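GPI-anchored protein LLG1 (Arabidopsis thaliana, PDB 6A5D) probably acts as a GPI-anchored co-receptor that helps a heterotypic receptor complex at the plant cell surface perceive RALF peptides. Local coordinates at residues M33-I38 and A55-F59; C42-Y47 and K87-F93. All coordinates share one frame. Residue numbers count along the deposited sequence, not the author numbering.

In the fold
The two contacts lie 13 Å apart, centre to centre, in a small domain of short helices and loops, without strands. Their segments alternate along the chain: 33-38, then 42-47, then 55-59, then 87-93. Contact 1 sets the start of helix 36-39 against helix 49-60; contact 2 joins the loop between those helices to the turn that leads into helix 92-99. They share one apolar interior, since I38 CG2 lies 3.6 Å from F93 CZ and F56 CB lies 3.6 Å from F93 CD1. The disulfide C42-C52 ties the loop to helix 49-60. The glycan on N34 emerges at contact 1, with its fucose about 10 Å from the C42 side chain.

Contact 1 of 2, residues M33-I38 and A55-F59; sequences MNYTII and AFKDF. With NAG (2-acetamido-2-deoxy-beta-D-glucopyranose), chain C.
F59 (chi1 t) slides its ring partly over that of Y35 (chi1 m) in an offset stack, centroids 4.6 Å apart, planes at 29°, F59 CZ 3.2 Å from Y35 CE2. Flat rings suit this buried meeting; Y35 OH hydrogen-bonds to F30 O. M33 (m, t, p) adds an oblique Met-aromatic contact, SD 5.4 Å from the F59 centroid and CE 3.7 Å from F59 CZ. M33 and N34 are extended; Y35 (phi/psi -98/7), at the N-cap position, turns the chain into helix 36-39. N34 OD1 accepts from T36 N (2.9 Å), an Asx turn, and from T36 OG1 (2.9 Å), while N34 ND2 is bonded to NAG C1 (1.4 Å): an N-X-T glycosylation sequon at a helix start. In helical 55-59, F59 N bonds to A55 O (2.9 Å). The backbones come nearest at I38 and A55 (CA-CA 5.1 Å); small A55 admits I37 O to 3.6 Å from A55 CB. I37 CD1 rests 3.5 Å from D58 CB, and I38 CD1 3.7 Å from F59 CB.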
ATOM      1  N   MET A  33      -6.653  11.121   1.171  1.00 12.93           N
ATOM      2  CA  MET A  33      -5.983  10.678   2.376  1.00 13.27           C
ATOM      3  C   MET A  33      -4.592  11.284   2.459  1.00 11.80           C
ATOM      4  O   MET A  33      -4.091  11.924   1.525  1.00 11.89           O
ATOM      5  CB  MET A  33      -5.908   9.154   2.421  1.00 12.12           C
ATOM      6  CG  MET A  33      -7.281   8.565   2.639  1.00  9.92           C
ATOM      7  SD  MET A  33      -7.336   6.756   2.653  1.00 34.70           S
ATOM      8  CE  MET A  33      -6.287   6.378   4.065  1.00 12.16           C
ATOM      9  N   ASN A  34      -3.969  11.078   3.603  1.00  9.85           N
ATOM     10  CA  ASN A  34      -2.667  11.650   3.888  1.00 11.89           C
ATOM     11  C   ASN A  34      -1.617  10.564   3.718  1.00 11.49           C
ATOM     12  O   ASN A  34      -1.611   9.583   4.463  1.00 12.17           O
ATOM     13  CB  ASN A  34      -2.648  12.235   5.300  1.00 12.36           C
ATOM     14  CG  ASN A  34      -1.399  13.044   5.563  1.00 13.53           C
ATOM     15  OD1 ASN A  34      -0.315  12.648   5.166  1.00 12.75           O
ATOM     16  ND2 ASN A  34      -1.545  14.188   6.220  1.00 13.97           N
ATOM     17  N   TYR A  35      -0.721  10.761   2.754  1.00 10.40           N
ATOM     18  CA  TYR A  35       0.276   9.773   2.369  1.00 10.34           C
ATOM     19  C   TYR A  35       1.637  10.034   3.002  1.00 11.32           C
ATOM     20  O   TYR A  35       2.603   9.330   2.680  1.00 12.31           O
ATOM     21  CB  TYR A  35       0.372   9.681   0.836  1.00 11.03           C
ATOM     22  CG  TYR A  35      -0.870   9.067   0.256  1.00 10.26           C
ATOM     23  CD1 TYR A  35      -2.033   9.825   0.117  1.00 12.42           C
ATOM     24  CD2 TYR A  35      -0.900   7.728  -0.104  1.00 12.04           C
ATOM     25  CE1 TYR A  35      -3.191   9.263  -0.374  1.00 10.65           C
ATOM     26  CE2 TYR A  35      -2.046   7.156  -0.589  1.00 10.79           C
ATOM     27  CZ  TYR A  35      -3.190   7.921  -0.726  1.00 11.87           C
ATOM     28  OH  TYR A  35      -4.329   7.335  -1.207  1.00 12.88           O
ATOM     29  N   THR A  36       1.727  11.005   3.919  1.00 10.38           N
ATOM     30  CA  THR A  36       3.028  11.419   4.439  1.00 11.97           C
ATOM     31  C   THR A  36       3.717  10.308   5.222  1.00 10.69           C
ATOM     32  O   THR A  36       4.953  10.233   5.224  1.00 15.21           O
ATOM     33  CB  THR A  36       2.896  12.713   5.244  1.00 11.73           C
ATOM     34  OG1 THR A  36       2.308  13.711   4.404  1.00 11.83           O
ATOM     35  CG2 THR A  36       4.262  13.210   5.720  1.00 12.39           C
ATOM     36  N   ILE A  37       2.955   9.417   5.857  1.00 10.11           N
ATOM     37  CA  ILE A  37       3.593   8.298   6.548  1.00 12.44           C
ATOM     38  C   ILE A  37       4.477   7.504   5.589  1.00 12.91           C
ATOM     39  O   ILE A  37       5.561   7.035   5.961  1.00 14.46           O
ATOM     40  CB  ILE A  37       2.547   7.420   7.257  1.00 14.01           C
ATOM     41  CG1 ILE A  37       3.240   6.387   8.131  1.00 15.22           C
ATOM     42  CG2 ILE A  37       1.603   6.753   6.242  1.00 12.17           C
ATOM     43  CD1 ILE A  37       2.280   5.583   8.945  1.00 19.18           C
ATOM     44  N   ILE A  38       4.048   7.372   4.330  1.00 11.31           N
ATOM     45  CA  ILE A  38       4.863   6.674   3.334  1.00  9.67           C
ATOM     46  C   ILE A  38       5.944   7.587   2.761  1.00 11.24           C
ATOM     47  O   ILE A  38       7.131   7.223   2.735  1.00 13.17           O
ATOM     48  CB  ILE A  38       3.990   6.076   2.215  1.00 10.76           C
ATOM     49  CG1 ILE A  38       2.924   5.126   2.776  1.00 10.22           C
ATOM     50  CG2 ILE A  38       4.898   5.374   1.190  1.00 10.92           C
ATOM     51  CD1 ILE A  38       1.994   4.556   1.721  1.00  9.41           C
ATOM     52  N   ALA A  55       6.107   1.223   6.206  1.00  8.24           N
ATOM     53  CA  ALA A  55       5.282   2.422   6.075  1.00 10.05           C
ATOM     54  C   ALA A  55       4.027   2.129   5.266  1.00  9.83           C
ATOM     55  O   ALA A  55       2.937   2.634   5.577  1.00 11.01           O
ATOM     56  CB  ALA A  55       6.099   3.529   5.412  1.00 11.48           C
ATOM     57  N   PHE A  56       4.170   1.327   4.212  1.00  8.62           N
ATOM     58  CA  PHE A  56       3.024   0.924   3.409  1.00  8.31           C
ATOM     59  C   PHE A  56       2.019   0.121   4.230  1.00  9.61           C
ATOM     60  O   PHE A  56       0.806   0.370   4.146  1.00 11.25           O
ATOM     61  CB  PHE A  56       3.535   0.125   2.213  1.00  9.04           C
ATOM     62  CG  PHE A  56       2.469  -0.604   1.462  1.00  7.93           C
ATOM     63  CD1 PHE A  56       1.486   0.085   0.777  1.00 11.71           C
ATOM     64  CD2 PHE A  56       2.449  -1.991   1.438  1.00  9.58           C
ATOM     65  CE1 PHE A  56       0.508  -0.586   0.079  1.00 11.51           C
ATOM     66  CE2 PHE A  56       1.471  -2.665   0.728  1.00 10.03           C
ATOM     67  CZ  PHE A  56       0.489  -1.953   0.058  1.00 10.07           C
ATOM     68  N   LYS A  57       2.498  -0.851   5.028  1.00  8.76           N
ATOM     69  CA  LYS A  57       1.609  -1.607   5.911  1.00  9.42           C
ATOM     70  C   LYS A  57       0.958  -0.693   6.934  1.00  8.84           C
ATOM     71  O   LYS A  57      -0.251  -0.788   7.180  1.00  9.72           O
ATOM     72  CB  LYS A  57       2.397  -2.713   6.613  1.00  9.56           C
ATOM     73  CG  LYS A  57       2.653  -3.904   5.689  1.00 10.18           C
ATOM     74  CD  LYS A  57       3.481  -5.019   6.322  1.00  9.96           C
ATOM     75  CE  LYS A  57       3.671  -6.152   5.322  1.00 10.24           C
ATOM     76  NZ  LYS A  57       4.334  -7.347   5.939  1.00 10.87           N
ATOM     77  N   ASP A  58       1.729   0.243   7.501  1.00  9.35           N
ATOM     78  CA  ASP A  58       1.155   1.178   8.466  1.00  9.18           C
ATOM     79  C   ASP A  58       0.043   2.016   7.836  1.00 10.38           C
ATOM     80  O   ASP A  58      -0.970   2.312   8.488  1.00  9.10           O
ATOM     81  CB  ASP A  58       2.247   2.052   9.075  1.00 11.88           C
ATOM     82  CG  ASP A  58       3.073   1.322  10.121  1.00 12.14           C
ATOM     83  OD1 ASP A  58       2.592   0.313  10.677  1.00 12.98           O
ATOM     84  OD2 ASP A  58       4.203   1.763  10.405  1.00 12.44           O
ATOM     85  N   PHE A  59       0.202   2.368   6.556  1.00 10.73           N
ATOM     86  CA  PHE A  59      -0.813   3.138   5.841  1.00  8.44           C
ATOM     87  C   PHE A  59      -2.019   2.278   5.484  1.00 10.35           C
ATOM     88  O   PHE A  59      -3.170   2.717   5.628  1.00 10.94           O
ATOM     89  CB  PHE A  59      -0.213   3.712   4.550  1.00 10.16           C
ATOM     90  CG  PHE A  59      -1.221   4.452   3.698  1.00 10.50           C
ATOM     91  CD1 PHE A  59      -1.435   5.813   3.893  1.00  9.31           C
ATOM     92  CD2 PHE A  59      -1.961   3.790   2.718  1.00 10.66           C
ATOM     93  CE1 PHE A  59      -2.371   6.498   3.116  1.00  9.55           C
ATOM     94  CE2 PHE A  59      -2.900   4.471   1.941  1.00 10.71           C
ATOM     95  CZ  PHE A  59      -3.113   5.822   2.151  1.00 11.27           C
TER
HETATM   96  C1  NAG C   1      -0.398  15.030   6.475  1.00 14.34           C
HETATM   97  C2  NAG C   1      -0.826  16.513   6.375  1.00 14.35           C
HETATM   98  C3  NAG C   1       0.310  17.445   6.812  1.00 15.09           C
HETATM   99  C4  NAG C   1       0.920  17.000   8.132  1.00 13.43           C
HETATM  100  C5  NAG C   1       1.323  15.541   8.028  1.00 13.10           C
HETATM  101  C6  NAG C   1       1.928  15.023   9.307  1.00 11.98           C
HETATM  102  C7  NAG C   1      -2.464  17.149   4.632  1.00 19.78           C
HETATM  103  C8  NAG C   1      -2.630  17.494   3.184  1.00 24.03           C
HETATM  104  N2  NAG C   1      -1.220  16.839   5.013  1.00 16.05           N
HETATM  105  O3  NAG C   1      -0.212  18.763   6.945  1.00 14.18           O
HETATM  106  O4  NAG C   1       2.048  17.804   8.465  1.00 16.48           O
HETATM  107  O5  NAG C   1       0.147  14.765   7.771  1.00 12.43           O
HETATM  108  O6  NAG C   1       2.386  13.690   9.151  1.00 14.20           O
HETATM  109  O7  NAG C   1      -3.414  17.145   5.416  1.00 23.58           O

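Contact 2 of 2, residues C42-Y47 and K87-F93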
ATOM      1  N   CYS A  42       9.937   6.730   2.919  1.00 12.15           N
ATOM      2  CA  CYS A  42      10.305   5.900   1.778  1.00 10.33           C
ATOM      3  C   CYS A  42      10.728   6.816   0.633  1.00 11.21           C
ATOM      4  O   CYS A  42       9.894   7.250  -0.162  1.00 12.35           O
ATOM      5  CB  CYS A  42       9.125   5.008   1.393  1.00 11.42           C
ATOM      6  SG  CYS A  42       9.497   3.906   0.017  1.00  9.75           S
ATOM      7  N   LYS A  43      12.019   7.115   0.551  1.00 12.10           N
ATOM      8  CA  LYS A  43      12.516   8.074  -0.425  1.00 15.22           C
ATOM      9  C   LYS A  43      13.455   7.359  -1.380  1.00 14.58           C
ATOM     10  O   LYS A  43      14.217   6.477  -0.967  1.00 16.35           O
ATOM     11  CB  LYS A  43      13.224   9.243   0.265  1.00 16.10           C
ATOM     12  CG  LYS A  43      12.315   9.985   1.236  1.00 16.06           C
ATOM     13  CD  LYS A  43      12.990  11.188   1.869  1.00 21.14           C
ATOM     14  CE  LYS A  43      12.060  11.850   2.871  1.00 20.42           C
ATOM     15  NZ  LYS A  43      10.876  12.509   2.257  1.00 23.16           N
ATOM     16  N   GLY A  44      13.361   7.722  -2.656  1.00 17.64           N
ATOM     17  CA  GLY A  44      14.184   7.150  -3.707  1.00 20.90           C
ATOM     18  C   GLY A  44      15.385   7.977  -4.114  1.00 22.10           C
ATOM     19  O   GLY A  44      15.623   9.051  -3.561  1.00 21.27           O
ATOM     20  N   PRO A  45      16.147   7.481  -5.100  1.00 17.14           N
ATOM     21  CA  PRO A  45      15.801   6.294  -5.891  1.00 16.92           C
ATOM     22  C   PRO A  45      16.156   4.960  -5.215  1.00 17.58           C
ATOM     23  O   PRO A  45      15.620   3.923  -5.604  1.00 19.15           O
ATOM     24  CB  PRO A  45      16.632   6.476  -7.160  1.00 18.55           C
ATOM     25  CG  PRO A  45      17.807   7.262  -6.716  1.00 19.73           C
ATOM     26  CD  PRO A  45      17.339   8.170  -5.622  1.00 17.58           C
ATOM     27  N   LYS A  46      17.024   4.981  -4.205  1.00 16.30           N
ATOM     28  CA  LYS A  46      17.370   3.765  -3.460  1.00 16.38           C
ATOM     29  C   LYS A  46      16.408   3.589  -2.285  1.00 16.11           C
ATOM     30  O   LYS A  46      16.735   3.825  -1.121  1.00 16.56           O
ATOM     31  CB  LYS A  46      18.831   3.788  -3.027  1.00 19.76           C
ATOM     32  CG  LYS A  46      19.796   3.627  -4.186  1.00 20.92           C
ATOM     33  CD  LYS A  46      21.218   3.465  -3.698  1.00 26.63           C
ATOM     34  CE  LYS A  46      22.143   3.174  -4.852  1.00 26.60           C
ATOM     35  NZ  LYS A  46      21.586   2.064  -5.665  1.00 29.29           N
ATOM     36  N   TYR A  47      15.186   3.194  -2.621  1.00 14.14           N
ATOM     37  CA  TYR A  47      14.138   3.026  -1.625  1.00 13.82           C
ATOM     38  C   TYR A  47      14.526   1.953  -0.606  1.00 14.75           C
ATOM     39  O   TYR A  47      14.902   0.842  -0.995  1.00 15.00           O
ATOM     40  CB  TYR A  47      12.841   2.609  -2.311  1.00 12.34           C
ATOM     41  CG  TYR A  47      12.348   3.552  -3.388  1.00 12.20           C
ATOM     42  CD1 TYR A  47      11.745   4.753  -3.068  1.00 11.45           C
ATOM     43  CD2 TYR A  47      12.428   3.203  -4.734  1.00 13.13           C
ATOM     44  CE1 TYR A  47      11.269   5.601  -4.056  1.00 12.86           C
ATOM     45  CE2 TYR A  47      11.953   4.040  -5.719  1.00 13.01           C
ATOM     46  CZ  TYR A  47      11.372   5.240  -5.375  1.00 12.90           C
ATOM     47  OH  TYR A  47      10.900   6.086  -6.354  1.00 10.65           O
ATOM     48  N   LYS A  87       5.378   9.306  -6.370  1.00 11.66           N
ATOM     49  CA  LYS A  87       6.221   9.056  -7.540  1.00 13.33           C
ATOM     50  C   LYS A  87       6.939   7.713  -7.437  1.00 12.37           C
ATOM     51  O   LYS A  87       8.139   7.605  -7.676  1.00 12.26           O
ATOM     52  CB  LYS A  87       7.186  10.205  -7.826  1.00 13.70           C
ATOM     53  CG  LYS A  87       6.468  11.504  -8.100  1.00 15.48           C
ATOM     54  CD  LYS A  87       6.393  12.336  -6.831  1.00 26.21           C
ATOM     55  CE  LYS A  87       6.195  13.816  -7.137  1.00 25.84           C
ATOM     56  NZ  LYS A  87       6.838  14.664  -6.091  1.00 25.66           N
ATOM     57  N   TYR A  88       6.174   6.666  -7.060  1.00 10.43           N
ATOM     58  CA  TYR A  88       6.774   5.352  -6.857  1.00 10.29           C
ATOM     59  C   TYR A  88       6.526   4.459  -8.063  1.00 11.61           C
ATOM     60  O   TYR A  88       5.453   4.518  -8.672  1.00 11.86           O
ATOM     61  CB  TYR A  88       6.148   4.674  -5.638  1.00  9.88           C
ATOM     62  CG  TYR A  88       6.431   5.372  -4.332  1.00 10.63           C
ATOM     63  CD1 TYR A  88       7.727   5.495  -3.859  1.00 10.72           C
ATOM     64  CD2 TYR A  88       5.392   5.901  -3.562  1.00 10.17           C
ATOM     65  CE1 TYR A  88       7.992   6.151  -2.657  1.00 10.12           C
ATOM     66  CE2 TYR A  88       5.647   6.553  -2.362  1.00 11.24           C
ATOM     67  CZ  TYR A  88       6.945   6.670  -1.919  1.00 11.50           C
ATOM     68  OH  TYR A  88       7.218   7.299  -0.729  1.00  9.99           O
ATOM     69  N   PRO A  89       7.494   3.615  -8.407  1.00 10.75           N
ATOM     70  CA  PRO A  89       7.274   2.627  -9.459  1.00 12.18           C
ATOM     71  C   PRO A  89       6.127   1.704  -9.088  1.00 11.63           C
ATOM     72  O   PRO A  89       5.986   1.314  -7.919  1.00 10.24           O
ATOM     73  CB  PRO A  89       8.599   1.847  -9.486  1.00 12.32           C
ATOM     74  CG  PRO A  89       9.610   2.800  -8.917  1.00 12.26           C
ATOM     75  CD  PRO A  89       8.872   3.609  -7.886  1.00 10.53           C
ATOM     76  N   PRO A  90       5.293   1.324 -10.053  1.00 11.60           N
ATOM     77  CA  PRO A  90       4.212   0.379  -9.752  1.00 12.43           C
ATOM     78  C   PRO A  90       4.792  -0.950  -9.293  1.00 12.89           C
ATOM     79  O   PRO A  90       5.770  -1.446  -9.851  1.00 13.02           O
ATOM     80  CB  PRO A  90       3.474   0.237 -11.090  1.00 14.06           C
ATOM     81  CG  PRO A  90       4.510   0.603 -12.130  1.00 16.83           C
ATOM     82  CD  PRO A  90       5.349   1.680 -11.482  1.00 15.46           C
ATOM     83  N   GLY A  91       4.182  -1.516  -8.254  1.00 11.34           N
ATOM     84  CA  GLY A  91       4.642  -2.754  -7.672  1.00 11.36           C
ATOM     85  C   GLY A  91       5.792  -2.633  -6.688  1.00 12.04           C
ATOM     86  O   GLY A  91       6.203  -3.656  -6.122  1.00 12.52           O
ATOM     87  N   LEU A  92       6.286  -1.488  -6.460  1.00  9.96           N
ATOM     88  CA  LEU A  92       7.416  -1.307  -5.542  1.00 10.00           C
ATOM     89  C   LEU A  92       7.124  -1.924  -4.174  1.00 10.16           C
ATOM     90  O   LEU A  92       7.878  -2.770  -3.685  1.00 10.53           O
ATOM     91  CB  LEU A  92       7.749   0.178  -5.390  1.00 30.00           C
ATOM     92  CG  LEU A  92       8.868   0.524  -4.403  1.00 30.00           C
ATOM     93  CD1 LEU A  92      10.188  -0.077  -4.858  1.00 30.00           C
ATOM     94  CD2 LEU A  92       8.989   2.030  -4.234  1.00 30.00           C
ATOM     95  N   PHE A  93       6.005  -1.478  -3.551  1.00 10.33           N
ATOM     96  CA  PHE A  93       5.704  -1.926  -2.194  1.00  9.50           C
ATOM     97  C   PHE A  93       5.364  -3.402  -2.159  1.00 11.44           C
ATOM     98  O   PHE A  93       5.805  -4.123  -1.257  1.00  8.10           O
ATOM     99  CB  PHE A  93       4.586  -1.072  -1.595  1.00 10.18           C
ATOM    100  CG  PHE A  93       4.968   0.356  -1.491  1.00  9.51           C
ATOM    101  CD1 PHE A  93       5.807   0.778  -0.477  1.00 10.88           C
ATOM    102  CD2 PHE A  93       4.581   1.264  -2.451  1.00 10.33           C
ATOM    103  CE1 PHE A  93       6.218   2.100  -0.399  1.00  9.68           C
ATOM    104  CE2 PHE A  93       4.983   2.589  -2.386  1.00 10.57           C
ATOM    105  CZ  PHE A  93       5.815   3.009  -1.367  1.00 11.20           C
TER
HETATM  106  O   HOH W   1       9.746   8.616  -5.325  1.00 16.02           O
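The cis peptide bond before P45 and the inverse gamma turn centred on K46 accompany a tight fold-back of residues 42-47, in which the Y47 CA-to-CB bond faces residues 87-93 while P45 and K46 stay on the outside. L92 CD2 sits over one face of the Y47 ring, 3.7 Å from the centroid and 13° off the normal, a CH-pi contact well suited to a branched aliphatic side chain. Y47 CE1 approaches Y88 CD1 at 3.5 Å, the two rings being oblique at 60°, and Y47 OH lies 3.5 Å from P89 CD. G44 leaves room for this ring: a CB there would collide with Y47 CE1.

On the other segment, K87, just after helix 74-86, has positive phi, and P89 to L92 form a type II beta turn closed by L92 N to P89 O at 3.2 Å. G91 has phi 82°, where a CB would press on the preceding carbonyl, and it occupies the N-cap position of helix 92-99. Deeper in, C42 SG, half of the disulfide to C52, makes oblique Cys sulfur-aromatic contacts, 4.7 Å from the Y88 centroid and 4.9 Å from that of F93. F93 in turn meets F56 of helix 49-60.

Tyrosine suits position 88 because its ring packs against the disulfide while Y88 OH donates to C42 O at 2.7 Å, satisfying a buried main-chain carbonyl among apolar groups. Further out, a water 3.0 Å from Y47 OH donates to K87 O, also at 3.0 Å. Tyrosine hydroxyls thus serve backbone carbonyls, directly from Y88 and through water from Y47, while their rings pack.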